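Local structure of carbohydrate kinase, pfkB family (Enterococcus faecalis, 3KTN) at residues I211-L216 with E222-Q227; T16-L21 with T26-M31; A45-E50 with V300-V305. The protein probably phosphorylates a sugar acid such as 2-keto-3-deoxygluconate, as a magnesium-binding kinase of the pfkB (ribokinase-like) family. All blocks are in the same frame, centred on the assembly; numbering follows the deposited sequence.

Interaction 1 (I211-L216 with E222-Q227); sequences IPREDL and ETELIQ
Glu224, on the helix through Glu222-Gln227, reaches between Arg213 and Leu216 of the loop Ile211-Leu216 and buries more surface here than any other residue. Its CG stands anti to the backbone N (chi1 -167°) and the chain then bends at chi2, which lays the methylenes beside Leu216. The Glu224 and Arg213 side chains cross at about a right angle, with the carboxylate and guanidinium planes 55° apart. Leu216 CD1 touches Glu224 CG at 3.9 Å, while Glu224 OE1 lies against the aliphatic CG of Arg213, 3.2 Å away; Arg213 NH1 stays 4.3 Å from Glu224 OE2, too far for a salt bridge. The guanidinium is turned to its own loop: Arg213 grips Asp215 side-on, NE to OD1 at 2.7 Å and NH2 to OD2 at 2.9 Å, each oxygen using its syn lone pair and sitting somewhat tilted from the guanidinium plane. Arg213 to Leu216 form a type I beta turn, closed by Leu216 N to Arg213 O, in the link between helices 201-206 and 218-233 at the periphery of this ribokinase-like fold. The turn brings Leu216 CD1 over the centre of one guanidinium face. The carboxylate of Glu224 has its main partner one helical turn on, a salt bridge to Arg228, which also binds Ile211 O. Nearer helix 201-206, Leu225 packs its CD2 on Pro212 CB, at 4.2 Å, and also touches Val205.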
# COMPACT_ATOMS: atom_id res chain seq x y z
N ILE A 211 -49.92 -16.35 3.53
CA ILE A 211 -50.88 -15.36 3.05
C ILE A 211 -51.37 -14.52 4.23
O ILE A 211 -51.80 -15.05 5.25
CB ILE A 211 -52.10 -16.03 2.37
CG1 ILE A 211 -51.65 -16.88 1.18
CG2 ILE A 211 -53.08 -14.97 1.91
CD1 ILE A 211 -51.03 -16.09 0.04
N PRO A 212 -51.29 -13.19 4.11
CA PRO A 212 -51.73 -12.28 5.17
C PRO A 212 -53.24 -12.05 5.19
O PRO A 212 -53.89 -12.03 4.14
CB PRO A 212 -50.97 -11.00 4.86
CG PRO A 212 -50.95 -11.00 3.37
CD PRO A 212 -50.60 -12.44 3.04
N ARG A 213 -53.79 -11.88 6.39
CA ARG A 213 -55.22 -11.64 6.56
C ARG A 213 -55.57 -10.30 5.93
O ARG A 213 -55.40 -9.25 6.55
CB ARG A 213 -55.56 -11.61 8.06
CG ARG A 213 -55.52 -12.97 8.73
CD ARG A 213 -56.85 -13.69 8.56
NE ARG A 213 -57.93 -12.99 9.25
CZ ARG A 213 -58.06 -12.92 10.57
NH1 ARG A 213 -57.18 -13.53 11.36
NH2 ARG A 213 -59.06 -12.24 11.11
N GLU A 214 -56.06 -10.33 4.69
CA GLU A 214 -56.41 -9.09 4.00
C GLU A 214 -57.53 -8.32 4.69
O GLU A 214 -57.81 -7.18 4.34
CB GLU A 214 -56.80 -9.38 2.54
CG GLU A 214 -58.07 -10.19 2.36
CD GLU A 214 -58.41 -10.41 0.89
OE1 GLU A 214 -57.65 -11.11 0.20
OE2 GLU A 214 -59.44 -9.87 0.43
N ASP A 215 -58.17 -8.94 5.68
CA ASP A 215 -59.24 -8.28 6.42
C ASP A 215 -58.60 -7.42 7.51
O ASP A 215 -59.27 -6.61 8.15
CB ASP A 215 -60.19 -9.30 7.05
CG ASP A 215 -59.49 -10.23 8.02
OD1 ASP A 215 -58.58 -10.97 7.58
OD2 ASP A 215 -59.85 -10.23 9.22
N LEU A 216 -57.30 -7.62 7.72
CA LEU A 216 -56.55 -6.86 8.71
C LEU A 216 -55.62 -5.91 7.98
O LEU A 216 -55.58 -5.91 6.74
CB LEU A 216 -55.72 -7.81 9.59
CG LEU A 216 -56.49 -8.80 10.46
CD1 LEU A 216 -55.53 -9.71 11.20
CD2 LEU A 216 -57.37 -8.04 11.44
N GLU A 222 -49.53 -7.51 10.27
CA GLU A 222 -48.13 -7.89 10.32
C GLU A 222 -47.88 -8.91 11.42
O GLU A 222 -47.33 -9.99 11.18
CB GLU A 222 -47.28 -6.64 10.55
CG GLU A 222 -45.78 -6.87 10.62
CD GLU A 222 -45.22 -7.47 9.35
OE1 GLU A 222 -45.45 -8.67 9.10
OE2 GLU A 222 -44.56 -6.73 8.59
N THR A 223 -48.28 -8.57 12.64
CA THR A 223 -48.10 -9.44 13.79
C THR A 223 -48.87 -10.76 13.67
O THR A 223 -48.36 -11.82 14.05
CB THR A 223 -48.55 -8.73 15.09
OG1 THR A 223 -47.84 -7.49 15.23
CG2 THR A 223 -48.27 -9.61 16.30
N GLU A 224 -50.09 -10.71 13.14
CA GLU A 224 -50.91 -11.91 12.99
C GLU A 224 -50.19 -12.94 12.12
O GLU A 224 -50.14 -14.11 12.46
CB GLU A 224 -52.26 -11.55 12.36
CG GLU A 224 -53.33 -12.65 12.41
CD GLU A 224 -53.07 -13.80 11.45
OE1 GLU A 224 -52.79 -13.55 10.26
OE2 GLU A 224 -53.15 -14.97 11.89
N LEU A 225 -49.65 -12.48 10.99
CA LEU A 225 -48.94 -13.37 10.09
C LEU A 225 -47.71 -14.02 10.72
O LEU A 225 -47.51 -15.23 10.61
CB LEU A 225 -48.53 -12.61 8.83
CG LEU A 225 -47.55 -13.31 7.88
CD1 LEU A 225 -47.99 -14.74 7.64
CD2 LEU A 225 -47.49 -12.55 6.57
N ILE A 226 -46.90 -13.21 11.40
CA ILE A 226 -45.68 -13.70 12.03
C ILE A 226 -45.89 -14.63 13.22
O ILE A 226 -45.23 -15.67 13.32
CB ILE A 226 -44.78 -12.51 12.46
CG1 ILE A 226 -44.29 -11.78 11.21
CG2 ILE A 226 -43.60 -13.01 13.29
CD1 ILE A 226 -43.51 -10.52 11.50
N GLN A 227 -46.79 -14.27 14.13
CA GLN A 227 -47.02 -15.12 15.29
C GLN A 227 -47.74 -16.40 14.88
O GLN A 227 -47.73 -17.39 15.62
CB GLN A 227 -47.81 -14.36 16.35
CG GLN A 227 -47.05 -13.14 16.86
CD GLN A 227 -47.73 -12.47 18.03
OE1 GLN A 227 -48.91 -12.11 17.95
NE2 GLN A 227 -46.99 -12.29 19.12
O HOH W 1 -52.39 -11.42 9.12

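Interaction 2 (T16-L21 with T26-M31)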
# COMPACT_ATOMS: atom_id res chain seq x y z
N THR A 16 -11.53 -7.57 -1.69
CA THR A 16 -12.02 -6.21 -1.82
C THR A 16 -10.92 -5.25 -2.20
O THR A 16 -9.85 -5.23 -1.58
CB THR A 16 -12.60 -5.71 -0.48
OG1 THR A 16 -13.49 -6.70 0.05
CG2 THR A 16 -13.36 -4.37 -0.66
N PRO A 17 -11.14 -4.44 -3.25
CA PRO A 17 -10.11 -3.48 -3.65
C PRO A 17 -10.15 -2.39 -2.57
O PRO A 17 -11.17 -2.20 -1.91
CB PRO A 17 -10.62 -2.95 -5.00
CG PRO A 17 -11.54 -4.05 -5.50
CD PRO A 17 -12.23 -4.51 -4.25
N PRO A 18 -9.05 -1.67 -2.36
CA PRO A 18 -9.12 -0.64 -1.31
C PRO A 18 -10.02 0.56 -1.67
O PRO A 18 -10.42 0.75 -2.83
CB PRO A 18 -7.65 -0.25 -1.10
CG PRO A 18 -7.00 -0.58 -2.40
CD PRO A 18 -7.67 -1.85 -2.85
N GLU A 19 -10.34 1.35 -0.65
CA GLU A 19 -11.16 2.55 -0.79
C GLU A 19 -12.48 2.24 -1.52
O GLU A 19 -13.21 1.34 -1.08
CB GLU A 19 -10.33 3.63 -1.51
CG GLU A 19 -9.02 3.96 -0.72
CD GLU A 19 -8.14 5.02 -1.39
OE1 GLU A 19 -6.90 4.87 -1.37
OE2 GLU A 19 -8.66 6.02 -1.91
N TYR A 20 -12.79 2.95 -2.60
CA TYR A 20 -14.02 2.71 -3.36
C TYR A 20 -13.66 2.33 -4.79
O TYR A 20 -14.44 2.55 -5.72
CB TYR A 20 -14.90 3.97 -3.38
CG TYR A 20 -15.21 4.51 -2.00
CD1 TYR A 20 -16.25 3.98 -1.24
CD2 TYR A 20 -14.44 5.55 -1.46
CE1 TYR A 20 -16.52 4.48 0.05
CE2 TYR A 20 -14.70 6.04 -0.18
CZ TYR A 20 -15.74 5.50 0.56
OH TYR A 20 -15.99 5.98 1.82
N LEU A 21 -12.47 1.77 -4.96
CA LEU A 21 -11.97 1.38 -6.27
C LEU A 21 -12.65 0.15 -6.87
O LEU A 21 -13.19 -0.70 -6.15
CB LEU A 21 -10.45 1.14 -6.19
CG LEU A 21 -9.64 2.36 -5.77
CD1 LEU A 21 -8.20 1.96 -5.48
CD2 LEU A 21 -9.70 3.41 -6.88
N THR A 26 -7.68 -1.30 -10.29
CA THR A 26 -6.47 -1.67 -9.56
C THR A 26 -6.32 -3.16 -9.40
O THR A 26 -7.31 -3.89 -9.41
CB THR A 26 -6.47 -1.01 -8.14
OG1 THR A 26 -5.24 -1.31 -7.46
CG2 THR A 26 -7.62 -1.53 -7.30
N GLU A 27 -5.08 -3.60 -9.24
CA GLU A 27 -4.78 -5.02 -9.05
C GLU A 27 -4.73 -5.33 -7.56
O GLU A 27 -4.66 -6.49 -7.16
CB GLU A 27 -3.42 -5.37 -9.69
CG GLU A 27 -2.16 -4.89 -8.91
CD GLU A 27 -1.91 -3.37 -8.95
OE1 GLU A 27 -2.75 -2.63 -9.53
OE2 GLU A 27 -0.86 -2.92 -8.41
N GLN A 28 -4.76 -4.27 -6.75
CA GLN A 28 -4.69 -4.39 -5.29
C GLN A 28 -5.97 -4.92 -4.65
O GLN A 28 -7.08 -4.57 -5.04
CB GLN A 28 -4.37 -3.02 -4.66
CG GLN A 28 -3.15 -2.32 -5.18
CD GLN A 28 -2.95 -0.97 -4.50
OE1 GLN A 28 -2.67 -0.91 -3.30
NE2 GLN A 28 -3.12 0.12 -5.26
N LEU A 29 -5.80 -5.73 -3.61
CA LEU A 29 -6.93 -6.30 -2.89
C LEU A 29 -6.56 -6.59 -1.45
O LEU A 29 -5.39 -6.71 -1.11
CB LEU A 29 -7.38 -7.63 -3.51
CG LEU A 29 -7.87 -7.77 -4.95
CD1 LEU A 29 -7.87 -9.25 -5.30
CD2 LEU A 29 -9.27 -7.17 -5.12
N ARG A 30 -7.58 -6.67 -0.61
CA ARG A 30 -7.42 -7.08 0.77
C ARG A 30 -8.34 -8.30 0.78
O ARG A 30 -9.47 -8.23 0.29
CB ARG A 30 -7.94 -6.05 1.78
CG ARG A 30 -6.98 -4.90 2.09
CD ARG A 30 -7.41 -4.13 3.38
NE ARG A 30 -8.64 -3.36 3.21
CZ ARG A 30 -8.70 -2.13 2.69
NH1 ARG A 30 -7.59 -1.52 2.27
NH2 ARG A 30 -9.86 -1.50 2.60
N MSE A 31 -7.86 -9.42 1.29
CA MSE A 31 -8.67 -10.63 1.36
C MSE A 31 -9.01 -10.93 2.82
O MSE A 31 -8.21 -10.68 3.71
CB MSE A 31 -7.91 -11.82 0.78
CG MSE A 31 -8.60 -13.16 0.99
SE MSE A 31 -7.47 -14.70 0.55
CE MSE A 31 -6.66 -14.99 2.28
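Thr16 and Arg30 form an antiparallel hydrogen-bonded pair: Thr16 N donates to Arg30 O and Arg30 N to Thr16 O, both at 2.9 Å. Beyond this pair the chain leaves the strand through Pro17 and Pro18, and side chains take over. The Pro17 ring lies alongside Leu29, pointing the same way, with its CG 3.9 Å from Leu29 CD2; Pro17 CA also makes a CA-H...O contact with Gln28 O. Pro18 is flanked by two side chains. Its CD meets Gln28 CB at 3.9 Å, while its CB lies 3.6 Å from Arg30 NH1, the Arg30 chain bending at chi3 (-70°) to bring the guanidinium obliquely against the ring. A type II' turn, Pro18 to Leu21, then swings Leu21 back so that its CD1 touches Thr26 CG2 at 4.0 Å. Thr26 holds its hydroxyl anti to the backbone N (chi1 -177°), which places CG2 between Pro17 CB and Leu21 and lets OG1 accept from Gln28 N at 3.1 Å, an ST turn. The polar ends look outward to other subunits: Arg30 pairs with Glu19 of a neighbouring subunit, and Thr26 OG1 and Gln28 NE2 both bond Glu27 of another. The contact belongs to the small four-stranded sheet that forms the lid in ribokinase-like kinases. It closes the hairpin between strand 12-16 and strand 28-34, the latter an edge strand within the chain that pairs at Leu29 with a strand of a second subunit, carrying the sheet across the interface.

Interaction 3 (A45-E50 with V300-V305); sequences AHFQLE and VTFATV
Phe47 sets its CZ beside the CE2-CZ edge of the Phe302 ring, near the plane of that ring, the two side chains coming from opposite directions to meet midway. The nearest atoms are Phe47 CZ and Phe302 CE2, at 3.8 Å, and Phe302 CZ is almost as close to Phe47 CZ, at 4.0 Å. The ring planes are obliquely inclined, by 58°, with centroids 5.5 Å apart. Both rings are buried, and between 45-50 and 300-305 they make the whole contact, spanning two backbones whose closest CA atoms, those of Phe47 and Ala303, are 12.0 Å apart. Phe302 carries its CG anti to the backbone N (chi1 -180°), a setting that directs the ring away from its helix toward Phe47. The chain leaves helix 36-46 through a Schellman motif, with Gln48 at positive phi donating its N to Ala45 O, and then turns off toward strand 50-57. Within 300-305, Val300 O accepts from Thr304 twice, from the backbone N and from OG1 at 2.6 Å, and Thr304 OG1 also bonds Ser265. The pair is part of a wider aromatic cluster: Tyr288 of helix 278-291 meets the Phe47 ring, and Trp294 meets Phe302 edge-to-face. Helix 322-330 packs against both, Val322 on Phe47 and Val325 on Phe302, and the contact thereby joins the end of helix 36-46 to helix 296-310 among the helices packed on the large mixed sheet.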
# COMPACT_ATOMS: atom_id res chain seq x y z
N ALA A 45 -17.95 -13.91 19.93
CA ALA A 45 -16.70 -14.12 20.65
C ALA A 45 -16.22 -12.77 21.19
O ALA A 45 -15.67 -12.69 22.28
CB ALA A 45 -15.64 -14.73 19.73
N HIS A 46 -16.45 -11.71 20.42
CA HIS A 46 -16.06 -10.38 20.87
C HIS A 46 -16.97 -9.92 22.00
O HIS A 46 -16.63 -9.00 22.74
CB HIS A 46 -16.10 -9.38 19.71
CG HIS A 46 -14.83 -9.33 18.93
ND1 HIS A 46 -14.35 -10.40 18.21
CD2 HIS A 46 -13.89 -8.36 18.82
CE1 HIS A 46 -13.17 -10.10 17.69
NE2 HIS A 46 -12.87 -8.86 18.05
N PHE A 47 -18.13 -10.56 22.12
CA PHE A 47 -19.07 -10.25 23.19
C PHE A 47 -18.70 -11.14 24.38
O PHE A 47 -19.40 -11.17 25.40
CB PHE A 47 -20.52 -10.50 22.76
CG PHE A 47 -21.08 -9.46 21.83
CD1 PHE A 47 -20.59 -8.15 21.84
CD2 PHE A 47 -22.15 -9.77 20.99
CE1 PHE A 47 -21.16 -7.16 21.02
CE2 PHE A 47 -22.72 -8.78 20.17
CZ PHE A 47 -22.23 -7.48 20.19
N GLN A 48 -17.61 -11.87 24.22
CA GLN A 48 -17.07 -12.75 25.25
C GLN A 48 -17.80 -14.06 25.54
O GLN A 48 -17.82 -14.52 26.68
CB GLN A 48 -16.88 -11.97 26.55
CG GLN A 48 -15.97 -10.76 26.38
CD GLN A 48 -15.58 -10.13 27.69
OE1 GLN A 48 -14.85 -10.73 28.49
NE2 GLN A 48 -16.05 -8.91 27.93
N LEU A 49 -18.38 -14.66 24.52
CA LEU A 49 -19.04 -15.95 24.69
C LEU A 49 -18.09 -16.95 24.05
O LEU A 49 -17.27 -16.57 23.21
CB LEU A 49 -20.38 -15.98 23.96
CG LEU A 49 -21.45 -15.01 24.44
CD1 LEU A 49 -22.74 -15.25 23.67
CD2 LEU A 49 -21.69 -15.20 25.93
N GLU A 50 -18.19 -18.20 24.45
CA GLU A 50 -17.34 -19.24 23.88
C GLU A 50 -18.00 -19.66 22.58
O GLU A 50 -19.18 -20.01 22.56
CB GLU A 50 -17.23 -20.42 24.83
CG GLU A 50 -16.48 -20.09 26.10
CD GLU A 50 -16.27 -21.30 26.98
OE1 GLU A 50 -15.69 -22.29 26.49
OE2 GLU A 50 -16.69 -21.26 28.15
N VAL A 300 -33.60 -6.03 21.49
CA VAL A 300 -33.82 -5.44 20.17
C VAL A 300 -33.12 -4.09 20.04
O VAL A 300 -32.65 -3.73 18.96
CB VAL A 300 -35.34 -5.30 19.86
CG1 VAL A 300 -35.94 -4.15 20.65
CG2 VAL A 300 -35.54 -5.08 18.37
N THR A 301 -33.05 -3.34 21.13
CA THR A 301 -32.38 -2.04 21.11
C THR A 301 -30.87 -2.25 20.93
O THR A 301 -30.23 -1.60 20.10
CB THR A 301 -32.61 -1.26 22.41
OG1 THR A 301 -33.97 -0.83 22.48
CG2 THR A 301 -31.69 -0.05 22.48
N PHE A 302 -30.32 -3.16 21.72
CA PHE A 302 -28.91 -3.47 21.68
C PHE A 302 -28.51 -4.00 20.30
O PHE A 302 -27.52 -3.56 19.72
CB PHE A 302 -28.60 -4.53 22.74
CG PHE A 302 -27.16 -4.93 22.80
CD1 PHE A 302 -26.27 -4.27 23.64
CD2 PHE A 302 -26.69 -5.98 22.03
CE1 PHE A 302 -24.93 -4.65 23.71
CE2 PHE A 302 -25.36 -6.38 22.09
CZ PHE A 302 -24.48 -5.71 22.94
N ALA A 303 -29.30 -4.94 19.78
CA ALA A 303 -29.04 -5.55 18.48
C ALA A 303 -29.13 -4.58 17.29
O ALA A 303 -28.34 -4.68 16.35
CB ALA A 303 -29.98 -6.72 18.26
N THR A 304 -30.08 -3.66 17.34
CA THR A 304 -30.25 -2.69 16.26
C THR A 304 -29.04 -1.75 16.21
O THR A 304 -28.53 -1.44 15.13
CB THR A 304 -31.56 -1.87 16.43
OG1 THR A 304 -32.66 -2.77 16.58
CG2 THR A 304 -31.81 -1.00 15.21
N VAL A 305 -28.58 -1.29 17.37
CA VAL A 305 -27.42 -0.42 17.43
C VAL A 305 -26.20 -1.18 16.89
O VAL A 305 -25.39 -0.63 16.15
CB VAL A 305 -27.14 0.05 18.87
CG1 VAL A 305 -25.81 0.79 18.94
CG2 VAL A 305 -28.27 0.96 19.34

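How the interactions relate
From the N terminus, interaction 2 comes first, closing the short hairpin loop between strands 12-16 and 28-34 of the small sheet. Strand 28-34 leads almost directly into helix 36-46, at whose end interaction 3 opens; it closes only 250 residues later on helix 296-310, tying the early part of the chain to its C-terminal helices. Interaction 1 is nested inside that long loop, a local closure of 211-216 onto helix 218-233. None of the contacts touch. Interactions 1 and 2 lie on opposite sides of the chain's centre, their own centres 45 Å apart, and interaction 3 is the most central, about 30 Å from interaction 1 and 29 Å from interaction 2, centre to centre.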